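PDB 3DB2: putative NADPH-dependent oxidoreductase from Desulfitobacterium hafniense DCB-2, which probably acts as an NAD(P)H-dependent oxidoreductase of the GFO/IDH/MocA family, pairing a Rossmann-fold nucleotide-binding domain with a sheet-based C-terminal domain. Local coordinates for residues C[149-157]-C[182-193]. Residues are numbered along the deposited sequence; the frame is centred on the assembly and turned at random. Where two conformers were deposited one is given.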
ATOM      1  N   SER C 149      -7.233   2.384  -8.127  1.00 15.49           N
ATOM      2  CA  SER C 149      -6.496   1.400  -7.327  1.00 14.66           C
ATOM      3  C   SER C 149      -7.067   1.299  -5.904  1.00 17.15           C
ATOM      4  O   SER C 149      -7.774   2.164  -5.410  1.00 15.11           O
ATOM      5  CB  SER C 149      -5.021   1.755  -7.271  1.00 15.60           C
ATOM      6  OG  SER C 149      -4.755   2.955  -6.589  1.00 20.61           O
ATOM      7  N   ILE C 150      -6.695   0.189  -5.245  1.00 12.92           N
ATOM      8  CA  ILE C 150      -7.051  -0.067  -3.863  1.00  9.70           C
ATOM      9  C   ILE C 150      -5.806  -0.574  -3.131  1.00 11.34           C
ATOM     10  O   ILE C 150      -5.003  -1.274  -3.716  1.00 11.73           O
ATOM     11  CB  ILE C 150      -8.199  -1.070  -3.716  1.00 14.39           C
ATOM     12  CG1 ILE C 150      -9.532  -0.531  -4.226  1.00 13.48           C
ATOM     13  CG2 ILE C 150      -8.318  -1.568  -2.269  1.00 15.80           C
ATOM     14  CD1 ILE C 150     -10.597  -1.611  -4.255  1.00 19.17           C
ATOM     15  N   GLU C 151      -5.665  -0.190  -1.852  1.00 14.03           N
ATOM     16  CA  GLU C 151      -4.602  -0.728  -1.019  1.00 14.00           C
ATOM     17  C   GLU C 151      -5.234  -1.374   0.222  1.00 12.86           C
ATOM     18  O   GLU C 151      -5.970  -0.665   0.892  1.00 14.64           O
ATOM     19  CB  GLU C 151      -3.618   0.349  -0.552  1.00 13.10           C
ATOM     20  CG  GLU C 151      -3.042   1.115  -1.725  1.00 16.98           C
ATOM     21  CD  GLU C 151      -2.604   2.517  -1.316  1.00 19.83           C
ATOM     22  OE1 GLU C 151      -2.966   3.001  -0.222  1.00 17.60           O
ATOM     23  OE2 GLU C 151      -1.917   3.138  -2.162  1.00 21.51           O
ATOM     24  N   ALA C 152      -4.969  -2.637   0.437  1.00 15.32           N
ATOM     25  CA  ALA C 152      -5.567  -3.401   1.528  1.00 14.47           C
ATOM     26  C   ALA C 152      -4.442  -3.920   2.416  1.00 14.64           C
ATOM     27  O   ALA C 152      -3.379  -4.268   1.882  1.00 14.95           O
ATOM     28  CB  ALA C 152      -6.396  -4.553   0.997  1.00 16.09           C
ATOM     29  N   VAL C 153      -4.648  -3.948   3.725  1.00 11.16           N
ATOM     30  CA  VAL C 153      -3.595  -4.436   4.613  1.00 14.38           C
ATOM     31  C   VAL C 153      -4.247  -5.312   5.681  1.00 14.27           C
ATOM     32  O   VAL C 153      -5.303  -4.934   6.177  1.00 14.90           O
ATOM     33  CB  VAL C 153      -2.835  -3.303   5.312  1.00 17.25           C
ATOM     34  CG1 VAL C 153      -1.840  -3.818   6.346  1.00 26.77           C
ATOM     35  CG2 VAL C 153      -2.119  -2.441   4.275  1.00 18.33           C
ATOM     36  N   PHE C 154      -3.616  -6.428   6.010  1.00 12.65           N
ATOM     37  CA  PHE C 154      -4.094  -7.207   7.163  1.00 15.33           C
ATOM     38  C   PHE C 154      -2.789  -7.742   7.815  1.00 15.55           C
ATOM     39  O   PHE C 154      -2.035  -8.491   7.234  1.00 14.72           O
ATOM     40  CB  PHE C 154      -5.087  -8.264   6.810  1.00 13.69           C
ATOM     41  CG  PHE C 154      -5.897  -8.850   7.978  1.00 15.22           C
ATOM     42  CD1 PHE C 154      -5.617  -8.556   9.288  1.00 13.29           C
ATOM     43  CD2 PHE C 154      -6.949  -9.720   7.689  1.00 15.65           C
ATOM     44  CE1 PHE C 154      -6.338  -9.076  10.365  1.00 16.35           C
ATOM     45  CE2 PHE C 154      -7.682 -10.256   8.734  1.00 20.99           C
ATOM     46  CZ  PHE C 154      -7.364  -9.951  10.047  1.00 17.03           C
ATOM     47  N   SER C 155      -2.559  -7.273   9.034  1.00 16.44           N
ATOM     48  CA  SER C 155      -1.367  -7.633   9.774  0.50 16.39           C
ATOM     49  C   SER C 155      -1.647  -7.808  11.270  1.00 17.45           C
ATOM     50  O   SER C 155      -2.604  -7.271  11.843  1.00 15.76           O
ATOM     51  CB  SER C 155      -0.276  -6.576   9.642  0.50 18.39           C
ATOM     52  OG  SER C 155      -0.610  -5.413  10.385  0.50 15.39           O
ATOM     53  N   ASN C 156      -0.759  -8.557  11.893  1.00 17.35           N
ATOM     54  CA  ASN C 156      -0.708  -8.719  13.349  1.00 17.05           C
ATOM     55  C   ASN C 156       0.661  -9.300  13.695  1.00 18.86           C
ATOM     56  O   ASN C 156       1.513  -9.548  12.833  1.00 22.27           O
ATOM     57  CB  ASN C 156      -1.890  -9.529  13.833  1.00 19.52           C
ATOM     58  CG  ASN C 156      -1.846 -10.990  13.458  1.00 13.19           C
ATOM     59  OD1 ASN C 156      -0.821 -11.627  13.262  1.00 17.96           O
ATOM     60  ND2 ASN C 156      -3.064 -11.498  13.371  1.00 23.27           N
ATOM     61  N   GLU C 157       0.908  -9.491  14.985  1.00 18.17           N
ATOM     62  CA  GLU C 157       2.262  -9.817  15.429  1.00 18.66           C
ATOM     63  C   GLU C 157       2.439 -11.309  15.607  1.00 21.64           C
ATOM     64  O   GLU C 157       3.392 -11.748  16.275  1.00 20.98           O
ATOM     65  CB  GLU C 157       2.452  -9.017  16.723  1.00 21.70           C
ATOM     66  CG  GLU C 157       1.677  -9.659  17.844  1.00 29.75           C
ATOM     67  CD  GLU C 157       0.264  -9.171  18.074  1.00 40.06           C
ATOM     68  OE1 GLU C 157      -0.398  -8.648  17.151  1.00 36.72           O
ATOM     69  OE2 GLU C 157      -0.190  -9.331  19.238  1.00 32.16           O
ATOM     70  N   LEU C 182      -4.689 -14.335   6.893  1.00 18.54           N
ATOM     71  CA  LEU C 182      -5.129 -12.945   6.923  1.00 15.22           C
ATOM     72  C   LEU C 182      -5.527 -12.537   5.510  1.00 14.29           C
ATOM     73  O   LEU C 182      -6.591 -11.958   5.297  1.00 19.93           O
ATOM     74  CB  LEU C 182      -4.047 -11.999   7.455  1.00 14.49           C
ATOM     75  CG  LEU C 182      -3.459 -12.291   8.835  1.00 15.04           C
ATOM     76  CD1 LEU C 182      -2.555 -11.150   9.315  1.00 17.85           C
ATOM     77  CD2 LEU C 182      -4.567 -12.547   9.839  1.00 22.37           C
ATOM     78  N   GLY C 183      -4.712 -12.807   4.517  1.00 17.19           N
ATOM     79  CA  GLY C 183      -4.924 -12.263   3.192  1.00 21.02           C
ATOM     80  C   GLY C 183      -6.210 -12.712   2.536  1.00 22.40           C
ATOM     81  O   GLY C 183      -6.774 -11.989   1.718  1.00 18.36           O
ATOM     82  N   VAL C 184      -6.691 -13.938   2.835  1.00 18.06           N
ATOM     83  CA  VAL C 184      -7.867 -14.404   2.081  1.00 16.15           C
ATOM     84  C   VAL C 184      -9.075 -13.536   2.346  1.00 15.77           C
ATOM     85  O   VAL C 184      -9.983 -13.370   1.531  1.00 16.69           O
ATOM     86  CB  VAL C 184      -8.127 -15.876   2.461  1.00 24.60           C
ATOM     87  CG1 VAL C 184      -9.511 -16.337   2.031  1.00 35.35           C
ATOM     88  CG2 VAL C 184      -7.058 -16.738   1.809  1.00 31.41           C
ATOM     89  N   HIS C 185      -9.111 -12.930   3.547  1.00 16.19           N
ATOM     90  CA  HIS C 185     -10.171 -11.983   3.893  1.00 16.36           C
ATOM     91  C   HIS C 185     -10.158 -10.784   2.940  1.00 12.73           C
ATOM     92  O   HIS C 185     -11.184 -10.440   2.341  1.00 13.42           O
ATOM     93  CB  HIS C 185     -10.020 -11.433   5.296  1.00 18.40           C
ATOM     94  CG  HIS C 185     -10.287 -12.352   6.435  1.00 34.65           C
ATOM     95  ND1 HIS C 185     -11.509 -12.428   7.064  1.00 34.59           N
ATOM     96  CD2 HIS C 185      -9.471 -13.228   7.064  1.00 30.08           C
ATOM     97  CE1 HIS C 185     -11.429 -13.315   8.032  1.00 35.98           C
ATOM     98  NE2 HIS C 185     -10.208 -13.810   8.058  1.00 35.45           N
ATOM     99  N   GLN C 186      -8.960 -10.201   2.828  1.00 13.59           N
ATOM    100  CA  GLN C 186      -8.813  -9.028   1.940  1.00 15.80           C
ATOM    101  C   GLN C 186      -8.883  -9.387   0.473  1.00 13.47           C
ATOM    102  O   GLN C 186      -9.447  -8.611  -0.331  1.00 14.50           O
ATOM    103  CB  GLN C 186      -7.520  -8.266   2.270  1.00 13.98           C
ATOM    104  CG  GLN C 186      -7.571  -7.653   3.672  1.00 14.39           C
ATOM    105  CD  GLN C 186      -8.414  -6.395   3.767  1.00 14.93           C
ATOM    106  OE1 GLN C 186      -9.466  -6.210   3.154  1.00 17.75           O
ATOM    107  NE2 GLN C 186      -7.943  -5.499   4.615  1.00 15.36           N
ATOM    108  N   ILE C 187      -8.364 -10.547   0.058  1.00 13.10           N
ATOM    109  CA  ILE C 187      -8.581 -11.027  -1.296  1.00 12.07           C
ATOM    110  C   ILE C 187     -10.051 -11.140  -1.653  1.00 12.82           C
ATOM    111  O   ILE C 187     -10.515 -10.733  -2.742  1.00 15.06           O
ATOM    112  CB  ILE C 187      -7.863 -12.375  -1.512  1.00 14.15           C
ATOM    113  CG1 ILE C 187      -6.345 -12.142  -1.359  1.00 14.13           C
ATOM    114  CG2 ILE C 187      -8.243 -13.017  -2.828  1.00 16.99           C
ATOM    115  CD1 ILE C 187      -5.568 -13.431  -1.353  1.00 16.27           C
ATOM    116  N   ASP C 188     -10.858 -11.666  -0.745  1.00 14.21           N
ATOM    117  CA  ASP C 188     -12.304 -11.713  -0.967  1.00 11.77           C
ATOM    118  C   ASP C 188     -12.861 -10.287  -0.996  1.00 17.79           C
ATOM    119  O   ASP C 188     -13.662 -10.019  -1.913  1.00 19.05           O
ATOM    120  CB  ASP C 188     -13.015 -12.553   0.082  1.00 14.89           C
ATOM    121  CG  ASP C 188     -14.483 -12.691  -0.327  1.00 17.59           C
ATOM    122  OD1 ASP C 188     -14.758 -13.408  -1.322  1.00 19.25           O
ATOM    123  OD2 ASP C 188     -15.307 -12.057   0.353  1.00 18.10           O
ATOM    124  N   ASN C 189     -12.459  -9.429  -0.060  1.00 14.14           N
ATOM    125  CA  ASN C 189     -12.947  -8.052  -0.127  1.00 13.05           C
ATOM    126  C   ASN C 189     -12.621  -7.412  -1.463  1.00 13.25           C
ATOM    127  O   ASN C 189     -13.450  -6.697  -2.024  1.00 16.96           O
ATOM    128  CB  ASN C 189     -12.387  -7.196   1.017  1.00 14.34           C
ATOM    129  CG  ASN C 189     -13.016  -7.596   2.340  1.00 18.58           C
ATOM    130  OD1 ASN C 189     -14.096  -8.185   2.368  1.00 16.50           O
ATOM    131  ND2 ASN C 189     -12.317  -7.244   3.411  1.00 16.76           N
ATOM    132  N   LEU C 190     -11.429  -7.642  -1.986  1.00 16.02           N
ATOM    133  CA  LEU C 190     -10.974  -7.011  -3.225  1.00 14.20           C
ATOM    134  C   LEU C 190     -11.767  -7.459  -4.441  1.00 12.85           C
ATOM    135  O   LEU C 190     -12.123  -6.682  -5.320  1.00 19.59           O
ATOM    136  CB  LEU C 190      -9.484  -7.319  -3.446  1.00 15.44           C
ATOM    137  CG  LEU C 190      -8.541  -6.520  -2.526  1.00 16.68           C
ATOM    138  CD1 LEU C 190      -7.131  -7.098  -2.541  1.00 18.46           C
ATOM    139  CD2 LEU C 190      -8.532  -5.065  -2.953  1.00 20.00           C
ATOM    140  N   GLN C 191     -12.077  -8.753  -4.531  1.00 14.73           N
ATOM    141  CA  GLN C 191     -12.851  -9.227  -5.683  1.00 16.77           C
ATOM    142  C   GLN C 191     -14.334  -8.958  -5.486  1.00 16.04           C
ATOM    143  O   GLN C 191     -15.068  -8.811  -6.457  1.00 19.64           O
ATOM    144  CB  GLN C 191     -12.507 -10.697  -5.911  1.00 19.91           C
ATOM    145  CG  GLN C 191     -11.048 -10.875  -6.351  1.00 19.10           C
ATOM    146  CD  GLN C 191     -10.688 -12.292  -6.779  1.00 22.20           C
ATOM    147  OE1 GLN C 191     -10.350 -12.582  -7.920  1.00 18.12           O
ATOM    148  NE2 GLN C 191     -10.711 -13.247  -5.849  1.00 25.27           N
ATOM    149  N   PHE C 192     -14.810  -8.854  -4.247  1.00 14.22           N
ATOM    150  CA  PHE C 192     -16.161  -8.371  -3.982  1.00 15.17           C
ATOM    151  C   PHE C 192     -16.351  -6.942  -4.488  1.00 16.33           C
ATOM    152  O   PHE C 192     -17.315  -6.552  -5.154  1.00 15.35           O
ATOM    153  CB  PHE C 192     -16.435  -8.427  -2.487  1.00 17.37           C
ATOM    154  CG  PHE C 192     -17.637  -7.639  -2.016  1.00 16.33           C
ATOM    155  CD1 PHE C 192     -18.900  -8.021  -2.463  1.00 20.89           C
ATOM    156  CD2 PHE C 192     -17.523  -6.566  -1.147  1.00 17.46           C
ATOM    157  CE1 PHE C 192     -20.013  -7.320  -2.049  1.00 18.10           C
ATOM    158  CE2 PHE C 192     -18.633  -5.844  -0.751  1.00 19.51           C
ATOM    159  CZ  PHE C 192     -19.879  -6.238  -1.216  1.00 20.16           C
ATOM    160  N   LEU C 193     -15.368  -6.094  -4.170  1.00 16.09           N
ATOM    161  CA  LEU C 193     -15.435  -4.681  -4.529  1.00 16.04           C
ATOM    162  C   LEU C 193     -15.207  -4.443  -6.019  1.00 18.28           C
ATOM    163  O   LEU C 193     -15.958  -3.641  -6.600  1.00 19.23           O
ATOM    164  CB  LEU C 193     -14.420  -3.911  -3.696  1.00 19.60           C
ATOM    165  CG  LEU C 193     -14.635  -3.809  -2.188  1.00 22.87           C
ATOM    166  CD1 LEU C 193     -13.536  -2.944  -1.568  1.00 19.89           C
ATOM    167  CD2 LEU C 193     -16.026  -3.257  -1.882  1.00 31.18           C
TER
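The side-chain amide of Gln186 links helix 183-194 to strand 147-155. Gln186 NE2 donates to Val153 O at 3.1 Å. The donor stands above the carbonyl plane, well off the lone pairs, although Val153 O lies nearly in the plane of the Gln186 amide. A bend at chi2 (-77°) turns this amide against Ala152 CB. On its other end, Asn189 ND2 donates to Gln186 OE1 in a nearly straight bond of 3.0 Å, which helps fix the flip of the buried amide. A leucine in place of Gln186 would probably leave Val153 O without this donor and Asn189 ND2 without this acceptor.

Phe154 is the large apolar piece. With CG anti to the backbone N (chi1 -164°), its ring reaches Leu182 and His185. Leu182 CD2 sits over one face of the Phe154 ring in a CH-pi contact, 3.9 Å from its centroid. The rings of Phe154 and His185 form an offset edge-to-face pair, the Phe154 edge directed toward His185, planes at 69°. Toward the far end of the strand, Ile150 CG2 packs on Leu190 CD2 at 3.6 Å.

Segments 149-155 and 183-193 run nearly antiparallel, their axes 8.2 Å apart at closest approach. The strand lies between strands 228-234 and 240-247 in the mixed sheet of the C-terminal domain, and the helix packs on this sheet. Ile187 of the helix meets helix 324-343, while Glu151 OE2 hydrogen-bonds to Tyr230 OH of the second subunit.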